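Local structure of alpha-L-rhamnosidase (Streptomyces avermitilis, 3W5M) at residues L129-S134 with G394-L399. The protein hydrolyses terminal non-reducing alpha-L-rhamnose residues from plant glycosides and gum arabic, and binds L-rhamnose through a calcium-dependent carbohydrate-binding module. Residues are numbered along the deposited sequence; the frame is centred on the assembly and turned at random.
Sequences LTEAPS and GERPAL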
ATOM      1  N   LEU A 129       8.001  28.839  -2.047  1.00 25.55           N
ATOM      2  CA  LEU A 129       8.502  27.557  -1.531  1.00 25.77           C
ATOM      3  C   LEU A 129       7.775  26.332  -2.128  1.00 26.62           C
ATOM      4  O   LEU A 129       8.312  25.226  -2.128  1.00 26.19           O
ATOM      5  CB  LEU A 129       8.458  27.537   0.011  1.00 25.14           C
ATOM      6  CG  LEU A 129       9.267  28.608   0.766  1.00 25.72           C
ATOM      7  CD1 LEU A 129       9.135  28.405   2.284  1.00 23.27           C
ATOM      8  CD2 LEU A 129      10.735  28.613   0.347  1.00 26.74           C
ATOM      9  N   THR A 130       6.568  26.539  -2.638  1.00 26.69           N
ATOM     10  CA  THR A 130       5.760  25.423  -3.121  1.00 27.79           C
ATOM     11  C   THR A 130       5.574  25.440  -4.641  1.00 31.94           C
ATOM     12  O   THR A 130       5.022  24.493  -5.208  1.00 33.88           O
ATOM     13  CB  THR A 130       4.365  25.414  -2.488  1.00 28.97           C
ATOM     14  OG1 THR A 130       3.694  26.655  -2.771  1.00 29.24           O
ATOM     15  CG2 THR A 130       4.455  25.194  -0.991  1.00 28.09           C
ATOM     16  N   GLU A 131       5.964  26.530  -5.296  1.00 30.98           N
ATOM     17  CA  GLU A 131       5.889  26.563  -6.751  1.00 32.85           C
ATOM     18  C   GLU A 131       7.275  26.611  -7.355  1.00 30.88           C
ATOM     19  O   GLU A 131       8.142  27.335  -6.880  1.00 33.16           O
ATOM     20  CB  GLU A 131       5.066  27.747  -7.248  1.00 36.22           C
ATOM     21  CG  GLU A 131       3.624  27.386  -7.542  1.00 40.45           C
ATOM     22  CD  GLU A 131       2.782  27.332  -6.286  1.00 44.69           C
ATOM     23  OE1 GLU A 131       2.261  28.397  -5.881  1.00 51.44           O
ATOM     24  OE2 GLU A 131       2.628  26.218  -5.716  1.00 43.84           O
ATOM     25  N   ALA A 132       7.473  25.843  -8.415  1.00 29.64           N
ATOM     26  CA  ALA A 132       8.699  25.938  -9.188  1.00 30.72           C
ATOM     27  C   ALA A 132       8.741  27.314  -9.835  1.00 31.21           C
ATOM     28  O   ALA A 132       7.675  27.906 -10.103  1.00 29.10           O
ATOM     29  CB  ALA A 132       8.741  24.846 -10.250  1.00 30.49           C
ATOM     30  N   PRO A 133       9.964  27.844 -10.060  1.00 33.03           N
ATOM     31  CA  PRO A 133      10.149  29.001 -10.938  1.00 31.78           C
ATOM     32  C   PRO A 133       9.271  28.776 -12.169  1.00 31.47           C
ATOM     33  O   PRO A 133       9.324  27.701 -12.739  1.00 31.44           O
ATOM     34  CB  PRO A 133      11.626  28.884 -11.317  1.00 32.72           C
ATOM     35  CG  PRO A 133      12.263  28.306 -10.087  1.00 35.76           C
ATOM     36  CD  PRO A 133      11.246  27.373  -9.486  1.00 35.66           C
ATOM     37  N   SER A 134       8.432  29.747 -12.529  1.00 29.74           N
ATOM     38  CA  SER A 134       7.422  29.533 -13.567  1.00 32.11           C
ATOM     39  C   SER A 134       7.762  30.191 -14.917  1.00 30.23           C
ATOM     40  O   SER A 134       8.658  31.023 -15.023  1.00 28.52           O
ATOM     41  CB  SER A 134       6.073  30.065 -13.101  1.00 30.52           C
ATOM     42  OG  SER A 134       5.955  31.439 -13.393  1.00 35.10           O
ATOM     43  N   GLY A 394      -4.780  18.062  -5.598  1.00 23.25           N
ATOM     44  CA  GLY A 394      -4.495  19.477  -5.359  1.00 23.53           C
ATOM     45  C   GLY A 394      -3.067  19.765  -5.769  1.00 24.48           C
ATOM     46  O   GLY A 394      -2.308  18.839  -6.130  1.00 21.70           O
ATOM     47  N   GLU A 395      -2.685  21.035  -5.693  1.00 24.86           N
ATOM     48  CA  GLU A 395      -1.380  21.470  -6.230  1.00 28.73           C
ATOM     49  C   GLU A 395      -0.309  21.620  -5.169  1.00 28.17           C
ATOM     50  O   GLU A 395       0.876  21.518  -5.483  1.00 27.08           O
ATOM     51  CB  GLU A 395      -1.499  22.848  -6.896  1.00 32.26           C
ATOM     52  CG  GLU A 395      -2.592  22.978  -7.944  1.00 38.33           C
ATOM     53  CD  GLU A 395      -2.124  22.582  -9.332  1.00 43.20           C
ATOM     54  OE1 GLU A 395      -0.974  22.910  -9.697  1.00 47.44           O
ATOM     55  OE2 GLU A 395      -2.918  21.955 -10.071  1.00 46.69           O
ATOM     56  N   ARG A 396      -0.727  21.934  -3.947  1.00 27.59           N
ATOM     57  CA  ARG A 396       0.207  22.260  -2.866  1.00 30.64           C
ATOM     58  C   ARG A 396      -0.207  21.497  -1.636  1.00 28.15           C
ATOM     59  O   ARG A 396      -1.414  21.433  -1.315  1.00 29.51           O
ATOM     60  CB  ARG A 396       0.150  23.751  -2.512  1.00 32.14           C
ATOM     61  CG  ARG A 396       0.735  24.671  -3.562  1.00 41.08           C
ATOM     62  CD  ARG A 396       0.267  26.102  -3.370  1.00 44.83           C
ATOM     63  NE  ARG A 396      -0.240  26.640  -4.632  1.00 49.57           N
ATOM     64  CZ  ARG A 396      -1.504  26.529  -5.037  1.00 50.78           C
ATOM     65  NH1 ARG A 396      -2.395  25.911  -4.275  1.00 53.38           N
ATOM     66  NH2 ARG A 396      -1.884  27.043  -6.199  1.00 53.44           N
ATOM     67  N   PRO A 397       0.776  20.952  -0.905  1.00 23.02           N
ATOM     68  CA  PRO A 397       0.360  20.300   0.332  1.00 21.63           C
ATOM     69  C   PRO A 397       0.024  21.239   1.494  1.00 20.11           C
ATOM     70  O   PRO A 397       0.516  22.384   1.585  1.00 20.75           O
ATOM     71  CB  PRO A 397       1.552  19.376   0.665  1.00 22.30           C
ATOM     72  CG  PRO A 397       2.705  20.004  -0.003  1.00 22.03           C
ATOM     73  CD  PRO A 397       2.181  20.682  -1.239  1.00 23.00           C
ATOM     74  N   ALA A 398      -0.814  20.734   2.386  1.00 17.97           N
ATOM     75  CA  ALA A 398      -1.275  21.485   3.525  1.00 18.85           C
ATOM     76  C   ALA A 398      -1.251  20.658   4.804  1.00 17.64           C
ATOM     77  O   ALA A 398      -1.409  19.446   4.765  1.00 17.53           O
ATOM     78  CB  ALA A 398      -2.691  22.041   3.253  1.00 17.99           C
ATOM     79  N   LEU A 399      -1.047  21.343   5.924  1.00 17.06           N
ATOM     80  CA  LEU A 399      -0.960  20.758   7.274  1.00 16.80           C
ATOM     81  C   LEU A 399      -2.125  21.219   8.154  1.00 16.77           C
ATOM     82  O   LEU A 399      -2.496  22.395   8.142  1.00 17.96           O
ATOM     83  CB  LEU A 399       0.362  21.202   7.941  1.00 17.86           C
ATOM     84  CG  LEU A 399       0.577  20.753   9.386  1.00 19.48           C
ATOM     85  CD1 LEU A 399       0.833  19.257   9.526  1.00 20.38           C
ATOM     86  CD2 LEU A 399       1.701  21.565  10.045  1.00 22.04           C
TER
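Glu131 and Arg396 form a surface salt bridge where the chain leaves the short helix 127-130 and meets the loop entering strand 398-407 of the alpha-L-rhamnosidase N-terminal domain, probably a galactose-binding-like jelly-roll β-sandwich. The ionic contact is made by the epsilon nitrogen: Arg396 NE lies 3.1 Å from Glu131 OE2 and 3.3 Å from Glu131 OE1, both hydrogen bonds weak, the one to OE1 straighter at 159° and lying at the guanidinium edge. The carboxylate stands steeply to the guanidinium, their planes 77° apart, and the arginine's stronger partner is Asp465, which takes NH1. A long arginine suits this place because NE can turn to Glu131 while NH1 reaches Asp465, so one guanidinium serves two carboxylates. Replacing Glu131 with an alanine would probably leave NE without its carboxylate partner while Asp465 still held NH1.

Van der Waals contact comes from the arginine's methylenes, which cross the Thr130 side chain at about a right angle; Thr130 CB lies 3.9 Å from Arg396 CG. Thr130 OG1 sits between its backbone N and carbonyl carbon, 3.5 Å from Arg396 CD. A threonine suits the helix end because that hydroxyl, with a weak second partner in Pro126 O, also donates to Glu131 OE2 across 3.2 Å, approaching 55° out of the carboxylate plane.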